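Long-range contacts in hydrolase, HAD superfamily, subfamily III A (Legionella pneumophila, PDB 3N1U), which probably hydrolyses 3-deoxy-D-manno-octulosonate 8-phosphate to KDO and inorganic phosphate, a metal-dependent step in lipopolysaccharide biosynthesis: residues L125-G130 with L143-W148; K17-L22 with E112-G117. One frame throughout, in Å; residues are numbered along the deposited sequence.

Contact 1 of 2, residues L125-G130 with L143-W148. With CA (calcium ion), chain C.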
# COMPACT_ATOMS: atom_id res chain seq x y z
N LEU A 125 9.66 -26.08 -8.75
CA LEU A 125 8.59 -26.63 -7.94
C LEU A 125 7.22 -26.42 -8.58
O LEU A 125 6.40 -27.34 -8.65
CB LEU A 125 8.66 -26.10 -6.50
CG LEU A 125 9.97 -26.49 -5.78
CD1 LEU A 125 9.75 -26.23 -4.31
CD2 LEU A 125 10.30 -27.96 -6.00
N ILE A 126 7.00 -25.23 -9.11
CA ILE A 126 5.76 -24.94 -9.80
C ILE A 126 5.52 -25.92 -10.99
O ILE A 126 4.41 -26.38 -11.21
CB ILE A 126 5.78 -23.48 -10.25
CG1 ILE A 126 5.41 -22.60 -9.06
CG2 ILE A 126 4.74 -23.24 -11.37
CD1 ILE A 126 5.59 -21.12 -9.37
N GLN A 127 6.58 -26.24 -11.73
CA GLN A 127 6.48 -27.18 -12.87
C GLN A 127 6.35 -28.64 -12.45
O GLN A 127 5.71 -29.46 -13.16
CB GLN A 127 7.67 -26.98 -13.80
CG GLN A 127 7.69 -25.58 -14.35
CD GLN A 127 8.75 -25.34 -15.43
OE1 GLN A 127 9.93 -25.12 -15.13
NE2 GLN A 127 8.32 -25.33 -16.69
N GLN A 128 6.91 -28.99 -11.29
CA GLN A 128 6.92 -30.40 -10.85
C GLN A 128 5.62 -30.88 -10.19
O GLN A 128 5.21 -32.02 -10.39
CB GLN A 128 8.07 -30.63 -9.86
CG GLN A 128 8.41 -32.10 -9.67
CD GLN A 128 9.70 -32.24 -8.89
OE1 GLN A 128 10.25 -31.24 -8.39
NE2 GLN A 128 10.15 -33.46 -8.74
N VAL A 129 4.97 -30.02 -9.39
CA VAL A 129 3.80 -30.42 -8.57
C VAL A 129 2.54 -30.52 -9.40
O VAL A 129 2.53 -30.11 -10.57
CB VAL A 129 3.56 -29.43 -7.39
CG1 VAL A 129 4.81 -29.40 -6.46
CG2 VAL A 129 3.20 -28.02 -7.89
N GLY A 130 1.47 -31.04 -8.81
CA GLY A 130 0.22 -31.24 -9.56
C GLY A 130 -0.41 -29.91 -9.95
O GLY A 130 -0.98 -29.77 -11.05
N LEU A 143 4.73 -16.45 -14.31
CA LEU A 143 3.37 -16.34 -14.86
C LEU A 143 3.24 -17.25 -16.08
O LEU A 143 2.23 -17.92 -16.27
CB LEU A 143 3.02 -14.90 -15.26
CG LEU A 143 2.91 -13.84 -14.18
CD1 LEU A 143 2.86 -12.45 -14.84
CD2 LEU A 143 1.63 -14.10 -13.32
N GLU A 144 4.28 -17.26 -16.91
CA GLU A 144 4.25 -18.06 -18.14
C GLU A 144 4.07 -19.58 -17.94
O GLU A 144 3.33 -20.23 -18.70
CB GLU A 144 5.50 -17.76 -18.99
CG GLU A 144 5.52 -18.49 -20.35
CD GLU A 144 6.85 -18.32 -21.07
OE1 GLU A 144 7.61 -17.39 -20.74
OE2 GLU A 144 7.15 -19.15 -21.95
N PHE A 145 4.77 -20.15 -16.96
CA PHE A 145 4.92 -21.59 -16.87
C PHE A 145 4.02 -22.25 -15.79
O PHE A 145 3.95 -23.47 -15.70
CB PHE A 145 6.40 -22.01 -16.71
CG PHE A 145 7.23 -21.85 -17.98
CD1 PHE A 145 7.18 -22.81 -19.01
CD2 PHE A 145 8.05 -20.74 -18.16
CE1 PHE A 145 7.95 -22.65 -20.19
CE2 PHE A 145 8.81 -20.55 -19.32
CZ PHE A 145 8.77 -21.50 -20.34
N ALA A 146 3.34 -21.42 -14.98
CA ALA A 146 2.43 -21.95 -13.97
C ALA A 146 1.20 -22.60 -14.59
O ALA A 146 0.81 -22.25 -15.71
CB ALA A 146 1.99 -20.77 -13.03
N ASP A 147 0.57 -23.54 -13.88
CA ASP A 147 -0.71 -24.09 -14.35
C ASP A 147 -1.85 -23.09 -14.29
O ASP A 147 -2.82 -23.21 -15.04
CB ASP A 147 -1.09 -25.29 -13.51
CG ASP A 147 -0.10 -26.42 -13.66
OD1 ASP A 147 0.22 -26.76 -14.82
OD2 ASP A 147 0.42 -26.90 -12.63
N TRP A 148 -1.73 -22.12 -13.39
CA TRP A 148 -2.81 -21.17 -13.08
C TRP A 148 -2.22 -19.96 -12.40
O TRP A 148 -1.19 -20.05 -11.75
CB TRP A 148 -3.81 -21.84 -12.11
CG TRP A 148 -5.08 -21.03 -11.82
CD1 TRP A 148 -6.00 -20.63 -12.73
CD2 TRP A 148 -5.56 -20.58 -10.54
NE1 TRP A 148 -7.02 -19.94 -12.11
CE2 TRP A 148 -6.77 -19.89 -10.76
CE3 TRP A 148 -5.07 -20.70 -9.21
CZ2 TRP A 148 -7.53 -19.29 -9.71
CZ3 TRP A 148 -5.82 -20.08 -8.16
CH2 TRP A 148 -7.04 -19.40 -8.43
CA CA C . 2.35 -28.10 -14.26
O HOH W 1 3.57 -25.71 -14.17
O HOH W 2 3.14 -28.22 -12.55
O HOH W 3 2.03 -30.52 -13.35
O HOH W 4 1.53 -29.22 -15.75

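Contact 2 of 2, residues K17-L22 with E112-G117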
# COMPACT_ATOMS: atom_id res chain seq x y z
N LYS A 17 -8.61 -31.20 -7.35
CA LYS A 17 -9.26 -32.32 -6.65
C LYS A 17 -8.28 -33.26 -5.98
O LYS A 17 -8.65 -33.94 -5.02
CB LYS A 17 -10.15 -33.13 -7.62
CG LYS A 17 -11.50 -32.50 -7.89
CD LYS A 17 -12.25 -33.29 -8.96
CE LYS A 17 -13.57 -32.64 -9.30
NZ LYS A 17 -14.50 -33.67 -9.90
N LYS A 18 -7.04 -33.32 -6.46
CA LYS A 18 -6.04 -34.28 -5.96
C LYS A 18 -5.22 -33.78 -4.79
O LYS A 18 -4.41 -34.53 -4.17
CB LYS A 18 -5.09 -34.67 -7.12
CG LYS A 18 -5.83 -35.47 -8.21
CD LYS A 18 -5.09 -35.40 -9.50
CE LYS A 18 -4.24 -36.60 -9.69
NZ LYS A 18 -3.29 -36.28 -10.78
N ILE A 19 -5.37 -32.49 -4.51
CA ILE A 19 -4.40 -31.82 -3.65
C ILE A 19 -4.53 -32.24 -2.18
O ILE A 19 -5.60 -32.13 -1.58
CB ILE A 19 -4.51 -30.30 -3.78
CG1 ILE A 19 -4.22 -29.81 -5.22
CG2 ILE A 19 -3.53 -29.63 -2.81
CD1 ILE A 19 -2.90 -30.35 -5.92
N LYS A 20 -3.43 -32.72 -1.61
CA LYS A 20 -3.40 -33.13 -0.23
C LYS A 20 -2.45 -32.24 0.59
O LYS A 20 -2.43 -32.32 1.82
CB LYS A 20 -2.98 -34.61 -0.13
CG LYS A 20 -4.15 -35.52 -0.56
CD LYS A 20 -3.92 -36.97 -0.30
CE LYS A 20 -5.30 -37.66 -0.40
NZ LYS A 20 -5.21 -39.11 -0.14
N CYS A 21 -1.67 -31.40 -0.08
CA CYS A 21 -0.82 -30.43 0.64
C CYS A 21 -0.65 -29.20 -0.22
O CYS A 21 -0.31 -29.33 -1.41
CB CYS A 21 0.55 -31.06 0.95
SG CYS A 21 1.72 -29.92 1.80
N LEU A 22 -0.91 -28.01 0.34
CA LEU A 22 -0.49 -26.75 -0.33
C LEU A 22 0.85 -26.23 0.26
O LEU A 22 0.99 -26.11 1.50
CB LEU A 22 -1.59 -25.64 -0.15
CG LEU A 22 -1.11 -24.26 -0.65
CD1 LEU A 22 -0.82 -24.26 -2.17
CD2 LEU A 22 -2.19 -23.20 -0.31
N GLU A 112 -0.04 -34.58 -5.86
CA GLU A 112 -0.90 -34.31 -4.71
C GLU A 112 -0.46 -33.05 -3.98
O GLU A 112 -1.08 -32.66 -2.97
CB GLU A 112 -0.90 -35.51 -3.74
CG GLU A 112 -1.45 -36.81 -4.43
CD GLU A 112 -1.46 -37.99 -3.48
OE1 GLU A 112 -0.38 -38.43 -3.04
OE2 GLU A 112 -2.56 -38.48 -3.20
N PHE A 113 0.60 -32.42 -4.50
CA PHE A 113 1.02 -31.10 -4.01
C PHE A 113 0.51 -29.96 -4.91
O PHE A 113 0.50 -30.11 -6.15
CB PHE A 113 2.57 -31.01 -4.00
CG PHE A 113 3.20 -31.75 -2.89
CD1 PHE A 113 3.25 -31.20 -1.60
CD2 PHE A 113 3.75 -33.04 -3.11
CE1 PHE A 113 3.82 -31.91 -0.55
CE2 PHE A 113 4.33 -33.75 -2.06
CZ PHE A 113 4.36 -33.18 -0.78
N ALA A 114 0.11 -28.84 -4.28
CA ALA A 114 0.05 -27.55 -4.95
C ALA A 114 1.20 -26.69 -4.44
O ALA A 114 1.65 -26.88 -3.29
CB ALA A 114 -1.36 -26.87 -4.69
N TYR A 115 1.64 -25.72 -5.26
CA TYR A 115 2.71 -24.81 -4.89
C TYR A 115 2.41 -23.45 -5.49
O TYR A 115 2.03 -23.35 -6.70
CB TYR A 115 4.08 -25.31 -5.46
CG TYR A 115 5.23 -24.45 -4.95
CD1 TYR A 115 5.47 -23.16 -5.44
CD2 TYR A 115 6.05 -24.90 -3.93
CE1 TYR A 115 6.53 -22.39 -4.96
CE2 TYR A 115 7.08 -24.15 -3.44
CZ TYR A 115 7.32 -22.89 -3.96
OH TYR A 115 8.36 -22.17 -3.44
N ILE A 116 2.47 -22.41 -4.66
CA ILE A 116 2.21 -21.04 -5.09
C ILE A 116 3.48 -20.17 -4.86
O ILE A 116 4.06 -20.12 -3.75
CB ILE A 116 0.90 -20.48 -4.46
CG1 ILE A 116 0.59 -19.07 -5.03
CG2 ILE A 116 0.97 -20.48 -2.89
CD1 ILE A 116 -0.83 -18.54 -4.62
N GLY A 117 3.91 -19.55 -5.94
CA GLY A 117 5.23 -18.93 -6.02
C GLY A 117 5.15 -17.57 -6.73
O GLY A 117 4.15 -17.25 -7.37
O HOH W 5 -4.87 -37.18 -3.93

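Contact 1 of 2, residues L125-G130 with L143-W148
I126 and A146 meet where the helices 123-128 and 140-145 run out. Methyl CG2 of I126 stands anti to its own backbone N and rests on A146, 3.7 Å from CA and slightly farther from CB. The other branch, CG1, turns instead to Y115 of the central sheet. Next to this apolar touch, Q127 sends an extended side chain across F145 at a slant. Its NE2 comes to 3.6 Å from CD1 of F145, with the amide and ring planes 53° apart.

The remaining link is polar and indirect. D147 grips a calcium ion with both carboxylate oxygens, OD1 at 2.6 Å and OD2 at 2.8 Å. OD2 also accepts a hydrogen bond from G132 N, which holds the carboxylate in place. Water 1, on the calcium ion, donates to F145 O at 2.7 Å and to I126 O at 3.1 Å. It thus ties the two segment backbones together. Water 3, another calcium ligand, donates to V129 O at 2.9 Å.

No direct hydrogen bond joins the segments. D147 gives the metal its protein ligands here, while the carbonyls of I126 and V129 are reached through its waters. The ion may polarise these waters and make them stronger donors, so the polar half of the contact probably depends on bound metal.

Contact 2 of 2, residues K17-L22 with E112-G117
C21 and L22 pair with F113 and A114 as parallel bridges between two neighbouring strands of the central HAD sheet. A114 N donates to C21 O at 2.9 Å. One step earlier, E112 O accepts two backbone N-H groups. The bond from K20 N is short and nearly straight, 2.7 Å with 170° at the hydrogen. The bond from C21 N is longer, 3.2 Å, and more bent. The double acceptor ties the turn at 19-20 to the start of strand 113-117.

This pairing lies inside a parallel sheet of the Rossmann-like HAD fold, where strand 21-24 is flanked by 64-68 and 113-117. Strand 21-24 runs on to D25 and D27, and strand 113-117 to D118. These three aspartates bind a calcium ion. The pairing sets D25 and D27 next to D118 at the C-terminal ends of the two central strands.

The two sheet faces pack differently. On the face of L22 and A114, L22 places CG anti to its backbone N, chi1 171°. Its CD1 then meets A114 CB at 3.7 Å and also reaches I116 CG2. I19 CG2 comes to A114 CB at 4.0 Å, and helix 158-169 covers I19, L22 and I116. On the other face, C21 lies obliquely beside the F113 ring, with CB 3.7 Å from CE1 and SG also near the ring. Y99 of helix 96-106 meets this ring edge-to-face.

At the outer end, the K20 and E112 side chains lie alongside each other and point the same way. K20 NZ stays 4.1 Å from E112 OE2, beyond a salt bridge. Water 5 donates to E112 OE2 and K18 O, while E112 OE1 accepts from N109 N.

The centres of the two contacts are 11 Å apart. They come in series along the chain: contact 2 is complete at G117 before contact 1 begins at L125. Strand 113-117 of contact 2 leads through D118 to helix 123-128 of contact 1. The two contacts also touch: V129 CB lies 3.4 Å from F113 O, and L125 packs on Y115. Contact 2 is buried within the parallel sheet. Contact 1 is partly buried and leads into strand 148-149, an outermost strand of that sheet within the chain. The calcium ion at D147 is separate from the one held by D25, D27 and D118. Helix 123-128 links the two regions, touching both strand 113-117 and the D147 ion's waters.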